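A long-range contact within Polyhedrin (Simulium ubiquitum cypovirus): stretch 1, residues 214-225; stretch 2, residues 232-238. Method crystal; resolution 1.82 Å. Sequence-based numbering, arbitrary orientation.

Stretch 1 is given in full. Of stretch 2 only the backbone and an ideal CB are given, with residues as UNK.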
ATOM      1  N   LEU A 214      -7.127  25.061  11.537  1.00 16.30           N
ATOM      2  CA  LEU A 214      -6.674  24.544  10.250  1.00 17.04           C
ATOM      3  C   LEU A 214      -5.705  25.513   9.578  1.00 16.16           C
ATOM      4  O   LEU A 214      -4.651  25.107   9.089  1.00 16.36           O
ATOM      5  CB  LEU A 214      -7.868  24.271   9.334  1.00 16.77           C
ATOM      6  CG  LEU A 214      -7.537  23.811   7.912  1.00 17.09           C
ATOM      7  CD1 LEU A 214      -6.623  22.591   7.928  1.00 15.70           C
ATOM      8  CD2 LEU A 214      -8.815  23.513   7.149  1.00 16.43           C
ATOM      9  N   ILE A 215      -6.061  26.794   9.554  1.00 15.40           N
ATOM     10  CA  ILE A 215      -5.183  27.809   8.981  1.00 18.13           C
ATOM     11  C   ILE A 215      -3.839  27.779   9.697  1.00 16.68           C
ATOM     12  O   ILE A 215      -2.783  27.865   9.068  1.00 16.94           O
ATOM     13  CB  ILE A 215      -5.783  29.223   9.098  1.00 17.97           C
ATOM     14  CG1 ILE A 215      -7.048  29.344   8.248  1.00 18.68           C
ATOM     15  CG2 ILE A 215      -4.775  30.265   8.649  1.00 14.88           C
ATOM     16  CD1 ILE A 215      -7.803  30.645   8.459  1.00 17.07           C
ATOM     17  N   ASP A 216      -3.890  27.653  11.017  1.00 15.55           N
ATOM     18  CA  ASP A 216      -2.681  27.577  11.832  1.00 16.47           C
ATOM     19  C   ASP A 216      -1.800  26.398  11.404  1.00 16.54           C
ATOM     20  O   ASP A 216      -0.581  26.538  11.267  1.00 15.04           O
ATOM     21  CB  ASP A 216      -3.060  27.455  13.313  1.00 16.44           C
ATOM     22  CG  ASP A 216      -1.871  27.605  14.239  1.00 20.25           C
ATOM     23  OD1 ASP A 216      -1.169  26.601  14.480  1.00 18.20           O
ATOM     24  OD2 ASP A 216      -1.643  28.727  14.740  1.00 22.54           O
ATOM     25  N   TYR A 217      -2.420  25.240  11.191  1.00 14.50           N
ATOM     26  CA  TYR A 217      -1.695  24.042  10.762  1.00 16.14           C
ATOM     27  C   TYR A 217      -1.033  24.251   9.403  1.00 15.42           C
ATOM     28  O   TYR A 217       0.146  23.953   9.219  1.00 15.11           O
ATOM     29  CB  TYR A 217      -2.648  22.847  10.689  1.00 15.29           C
ATOM     30  CG  TYR A 217      -1.996  21.547  10.253  1.00 15.69           C
ATOM     31  CD1 TYR A 217      -1.426  20.686  11.185  1.00 16.59           C
ATOM     32  CD2 TYR A 217      -1.970  21.171   8.915  1.00 16.15           C
ATOM     33  CE1 TYR A 217      -0.838  19.495  10.794  1.00 18.13           C
ATOM     34  CE2 TYR A 217      -1.382  19.985   8.515  1.00 16.92           C
ATOM     35  CZ  TYR A 217      -0.820  19.150   9.458  1.00 19.18           C
ATOM     36  OH  TYR A 217      -0.235  17.966   9.068  1.00 19.63           O
ATOM     37  N   MET A 218      -1.800  24.764   8.450  1.00 15.15           N
ATOM     38  CA  MET A 218      -1.299  24.946   7.094  1.00 15.72           C
ATOM     39  C   MET A 218      -0.134  25.939   7.077  1.00 15.64           C
ATOM     40  O   MET A 218       0.844  25.758   6.351  1.00 16.19           O
ATOM     41  CB  MET A 218      -2.427  25.405   6.169  1.00 16.53           C
ATOM     42  CG  MET A 218      -3.584  24.411   6.087  1.00 16.50           C
ATOM     43  SD  MET A 218      -3.080  22.775   5.505  1.00 13.44           S
ATOM     44  CE  MET A 218      -2.809  23.109   3.761  1.00 16.30           C
ATOM     45  N   GLN A 219      -0.238  26.982   7.890  1.00 15.17           N
ATOM     46  CA  GLN A 219       0.830  27.967   8.002  1.00 14.87           C
ATOM     47  C   GLN A 219       2.048  27.403   8.738  1.00 15.75           C
ATOM     48  O   GLN A 219       3.188  27.743   8.414  1.00 16.85           O
ATOM     49  CB  GLN A 219       0.312  29.237   8.683  1.00 15.95           C
ATOM     50  CG  GLN A 219      -0.692  29.991   7.821  1.00 15.09           C
ATOM     51  CD  GLN A 219      -1.162  31.295   8.432  1.00 15.84           C
ATOM     52  OE1 GLN A 219      -1.219  31.442   9.652  1.00 14.80           O
ATOM     53  NE2 GLN A 219      -1.509  32.252   7.577  1.00 15.67           N
ATOM     54  N   ALA A 220       1.810  26.538   9.718  1.00 14.91           N
ATOM     55  CA  ALA A 220       2.898  25.892  10.443  1.00 16.28           C
ATOM     56  C   ALA A 220       3.677  24.934   9.541  1.00 17.12           C
ATOM     57  O   ALA A 220       4.907  24.881   9.597  1.00 15.48           O
ATOM     58  CB  ALA A 220       2.359  25.146  11.655  1.00 15.53           C
ATOM     59  N   LYS A 221       2.958  24.180   8.716  1.00 16.43           N
ATOM     60  CA  LYS A 221       3.580  23.193   7.838  1.00 17.61           C
ATOM     61  C   LYS A 221       3.931  23.801   6.481  1.00 18.76           C
ATOM     62  O   LYS A 221       4.512  23.134   5.626  1.00 18.15           O
ATOM     63  CB  LYS A 221       2.646  22.000   7.630  1.00 18.28           C
ATOM     64  CG  LYS A 221       2.124  21.372   8.917  1.00 19.65           C
ATOM     65  CD  LYS A 221       3.242  20.834   9.800  1.00 18.38           C
ATOM     66  CE  LYS A 221       2.673  20.261  11.092  1.00 17.67           C
ATOM     67  NZ  LYS A 221       3.715  19.705  11.995  1.00 18.09           N
ATOM     68  N   ASN A 222       3.572  25.065   6.289  1.00 16.67           N
ATOM     69  CA  ASN A 222       3.824  25.756   5.027  1.00 16.56           C
ATOM     70  C   ASN A 222       3.253  25.002   3.829  1.00 19.86           C
ATOM     71  O   ASN A 222       3.942  24.751   2.839  1.00 17.91           O
ATOM     72  CB  ASN A 222       5.321  26.023   4.847  1.00 17.17           C
ATOM     73  CG  ASN A 222       5.818  27.132   5.757  1.00 18.39           C
ATOM     74  OD1 ASN A 222       5.583  28.311   5.497  1.00 15.24           O
ATOM     75  ND2 ASN A 222       6.494  26.757   6.835  1.00 18.61           N
ATOM     76  N   LEU A 223       1.980  24.644   3.945  1.00 16.97           N
ATOM     77  CA  LEU A 223       1.215  24.075   2.847  1.00 17.56           C
ATOM     78  C   LEU A 223       0.197  25.128   2.443  1.00 17.56           C
ATOM     79  O   LEU A 223      -0.381  25.785   3.308  1.00 16.04           O
ATOM     80  CB  LEU A 223       0.507  22.803   3.312  1.00 16.54           C
ATOM     81  CG  LEU A 223       1.437  21.741   3.906  1.00 18.05           C
ATOM     82  CD1 LEU A 223       0.649  20.621   4.567  1.00 18.19           C
ATOM     83  CD2 LEU A 223       2.357  21.192   2.824  1.00 19.70           C
ATOM     84  N   CYS A 224      -0.023  25.310   1.145  1.00 18.81           N
ATOM     85  CA  CYS A 224      -0.871  26.407   0.702  1.00 18.17           C
ATOM     86  C   CYS A 224      -2.314  26.178   1.134  1.00 17.97           C
ATOM     87  O   CYS A 224      -2.790  25.044   1.194  1.00 15.72           O
ATOM     88  CB  CYS A 224      -0.779  26.627  -0.812  1.00 20.43           C
ATOM     89  SG  CYS A 224      -1.584  25.381  -1.837  1.00 19.56           S
ATOM     90  N   TYR A 225      -3.000  27.267   1.455  1.00 15.64           N
ATOM     91  CA  TYR A 225      -4.374  27.185   1.915  1.00 16.47           C
ATOM     92  C   TYR A 225      -5.152  28.430   1.531  1.00 16.40           C
ATOM     93  O   TYR A 225      -4.668  29.545   1.688  1.00 17.19           O
ATOM     94  CB  TYR A 225      -4.426  27.008   3.433  1.00 15.77           C
ATOM     95  CG  TYR A 225      -5.836  26.851   3.954  1.00 19.17           C
ATOM     96  CD1 TYR A 225      -6.521  25.652   3.799  1.00 18.19           C
ATOM     97  CD2 TYR A 225      -6.483  27.899   4.593  1.00 19.71           C
ATOM     98  CE1 TYR A 225      -7.814  25.503   4.263  1.00 19.61           C
ATOM     99  CE2 TYR A 225      -7.776  27.759   5.065  1.00 19.45           C
ATOM    100  CZ  TYR A 225      -8.435  26.559   4.898  1.00 19.64           C
ATOM    101  OH  TYR A 225      -9.720  26.413   5.366  1.00 17.43           O
ATOM    102  N   UNK A 232      -6.185  33.727   0.263  1.00 19.63           N
ATOM    103  CA  UNK A 232      -4.974  32.923   0.368  1.00 18.99           C
ATOM    104  C   UNK A 232      -4.242  33.276   1.658  1.00 20.07           C
ATOM    105  O   UNK A 232      -3.691  34.370   1.787  1.00 22.03           O
ATOM    106  CB  UNK A 232      -4.068  33.138  -0.846  1.00 18.99           C
ATOM    107  N   UNK A 233      -4.236  32.347   2.609  1.00 17.93           N
ATOM    108  CA  UNK A 233      -3.615  32.584   3.909  1.00 19.79           C
ATOM    109  C   UNK A 233      -2.205  32.007   3.966  1.00 17.87           C
ATOM    110  O   UNK A 233      -1.373  32.456   4.751  1.00 17.39           O
ATOM    111  CB  UNK A 233      -4.472  31.981   5.024  1.00 19.79           C
ATOM    112  N   UNK A 234      -1.947  31.006   3.132  1.00 16.54           N
ATOM    113  CA  UNK A 234      -0.625  30.404   3.036  1.00 17.73           C
ATOM    114  C   UNK A 234      -0.384  29.985   1.594  1.00 18.33           C
ATOM    115  O   UNK A 234      -1.281  29.448   0.949  1.00 16.27           O
ATOM    116  CB  UNK A 234      -0.489  29.211   3.984  1.00 17.73           C
ATOM    117  N   UNK A 235       0.820  30.234   1.086  1.00 18.60           N
ATOM    118  CA  UNK A 235       1.124  29.943  -0.311  1.00 19.83           C
ATOM    119  C   UNK A 235       2.395  29.116  -0.506  1.00 20.50           C
ATOM    120  O   UNK A 235       2.858  28.945  -1.632  1.00 21.27           O
ATOM    121  CB  UNK A 235       1.253  31.256  -1.086  1.00 19.83           C
ATOM    122  N   UNK A 236       2.950  28.601   0.587  1.00 18.51           N
ATOM    123  CA  UNK A 236       4.102  27.718   0.514  1.00 19.71           C
ATOM    124  C   UNK A 236       5.430  28.441   0.385  1.00 22.11           C
ATOM    125  O   UNK A 236       6.492  27.825   0.490  1.00 21.45           O
ATOM    126  CB  UNK A 236       3.935  26.761  -0.668  1.00 19.71           C
ATOM    127  N   UNK A 237       5.374  29.750   0.162  1.00 19.16           N
ATOM    128  CA  UNK A 237       6.574  30.543  -0.085  1.00 23.21           C
ATOM    129  C   UNK A 237       7.216  31.021   1.216  1.00 21.61           C
ATOM    130  O   UNK A 237       6.667  30.838   2.300  1.00 20.50           O
ATOM    131  CB  UNK A 237       6.237  31.744  -0.971  1.00 23.21           C
ATOM    132  N   UNK A 238       8.386  31.639   1.093  1.00 22.02           N
ATOM    133  CA  UNK A 238       9.123  32.132   2.249  1.00 23.38           C
ATOM    134  C   UNK A 238       8.599  33.490   2.689  1.00 23.08           C
ATOM    135  O   UNK A 238       8.093  34.263   1.877  1.00 25.00           O
ATOM    136  CB  UNK A 238      10.617  32.220   1.933  1.00 23.38           C
TER

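At position 232 the backbone is extended (phi/psi -75/110) and CA-to-CB points sideways; the ideal CB lies 4.4 Å from Tyr225 O and meets no pocket in stretch 1. Almost any side chain would fit, and beta-branched ones suit the extended backbone. The deposited residue is Val232, with chi1 t, whose CA packs 3.6 Å from Tyr225 O.

Position 233 points toward stretch 1. Its ideal CB stands 3.9 Å from Gln219 NE2, 4.0 Å from Ile215 CG2 and 4.1 Å from Tyr225 O, so the surroundings mix an amide, an aliphatic branch and a carbonyl. The backbone is already engaged: its N donates to Tyr225 O (3.0 Å, 153°), and Gln219 NE2 donates to its O (2.8 Å, 159°), tying the helix to the strand through a side chain that starts sideways but reaches over with its end. A small polar, acidic or modest aliphatic residue would all be plausible. It is Asp233, chi1 m; its OD2 approaches Ile215 CD1 at 3.5 Å and lies at the edge of the Tyr225 ring, near its plane, 4.2 Å from CD2. No hydrogen bond across the stretches involves the carboxylate.

Position 234 pairs with Tyr225 in an antiparallel bridge (CA to CA 5.1 Å). Tyr225 N donates to the O of 234 at 2.8 Å, while the return bond, from the N of 234 to Tyr225 O, is weak at 3.4 Å. The CB shares the sheet face of the Tyr225 side chain and sits 3.5 Å from Leu223 O and 3.9 Å from Gln219 CG. With the end of the helix so near, a small residue is favoured: alanine, serine or cysteine. Cys234 is deposited. Its chi1 is t, and SG lies 3.2 Å from Leu223 O, 3.6 Å from Met218 O and 3.9 Å from Asn222 CA, occupying the space beside the turn where the chain leaves the helix.

At 235 CA-to-CB points away, the ideal CB 5.1 Å from Cys224 CB, so stretch 1 sets little limit on the side chain and many kinds would fit. Asn235 uses OD1 to accept from the N of position 237 (3.0 Å, 156°), bracing its own loop.

Position 236 has phi 82, which by itself favours glycine; an ideal CB would lie 4.0 Å from Asn222 O without a clash. Gly236 brings its CA within 3.8 Å of Asn222 O.

Positions 237 and 238 point away, and stretch 1 constrains neither side chain. Leu237 contributes its backbone: water 2 lies 2.7 Å from Leu237 O and 2.7 Å from Asn222 OD1, within hydrogen-bonding reach of both, and bridges the two stretches. Ala238 makes no contact.

Stretch 2 232-238: VDCNGLA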
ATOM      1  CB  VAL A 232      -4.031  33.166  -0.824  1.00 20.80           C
ATOM      2  CG1 VAL A 232      -2.793  32.289  -0.709  1.00 20.52           C
ATOM      3  CG2 VAL A 232      -4.753  32.901  -2.140  1.00 19.37           C
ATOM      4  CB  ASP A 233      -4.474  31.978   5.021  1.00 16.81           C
ATOM      5  CG  ASP A 233      -5.815  32.671   5.162  1.00 18.60           C
ATOM      6  OD1 ASP A 233      -5.850  33.916   5.079  1.00 18.80           O
ATOM      7  OD2 ASP A 233      -6.831  31.971   5.346  1.00 17.16           O
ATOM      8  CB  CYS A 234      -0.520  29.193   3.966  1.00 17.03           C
ATOM      9  SG  CYS A 234       1.128  28.467   4.060  1.00 17.49           S
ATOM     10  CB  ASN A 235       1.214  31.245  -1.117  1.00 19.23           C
ATOM     11  CG  ASN A 235       2.304  32.175  -0.613  1.00 21.72           C
ATOM     12  OD1 ASN A 235       3.193  31.770   0.137  1.00 19.39           O
ATOM     13  ND2 ASN A 235       2.241  33.436  -1.027  1.00 22.75           N
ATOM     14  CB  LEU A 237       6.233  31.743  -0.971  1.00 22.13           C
ATOM     15  CG  LEU A 237       6.588  31.679  -2.462  1.00 30.44           C
ATOM     16  CD1 LEU A 237       6.629  30.254  -3.002  1.00 24.70           C
ATOM     17  CD2 LEU A 237       5.605  32.523  -3.258  1.00 28.04           C
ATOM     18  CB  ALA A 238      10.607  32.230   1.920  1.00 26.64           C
TER
HETATM   19  O   HOH W   1       6.147  31.599   5.287  1.00 13.94           O
HETATM   20  O   HOH W   2       4.551  29.424   3.268  1.00 17.85           O
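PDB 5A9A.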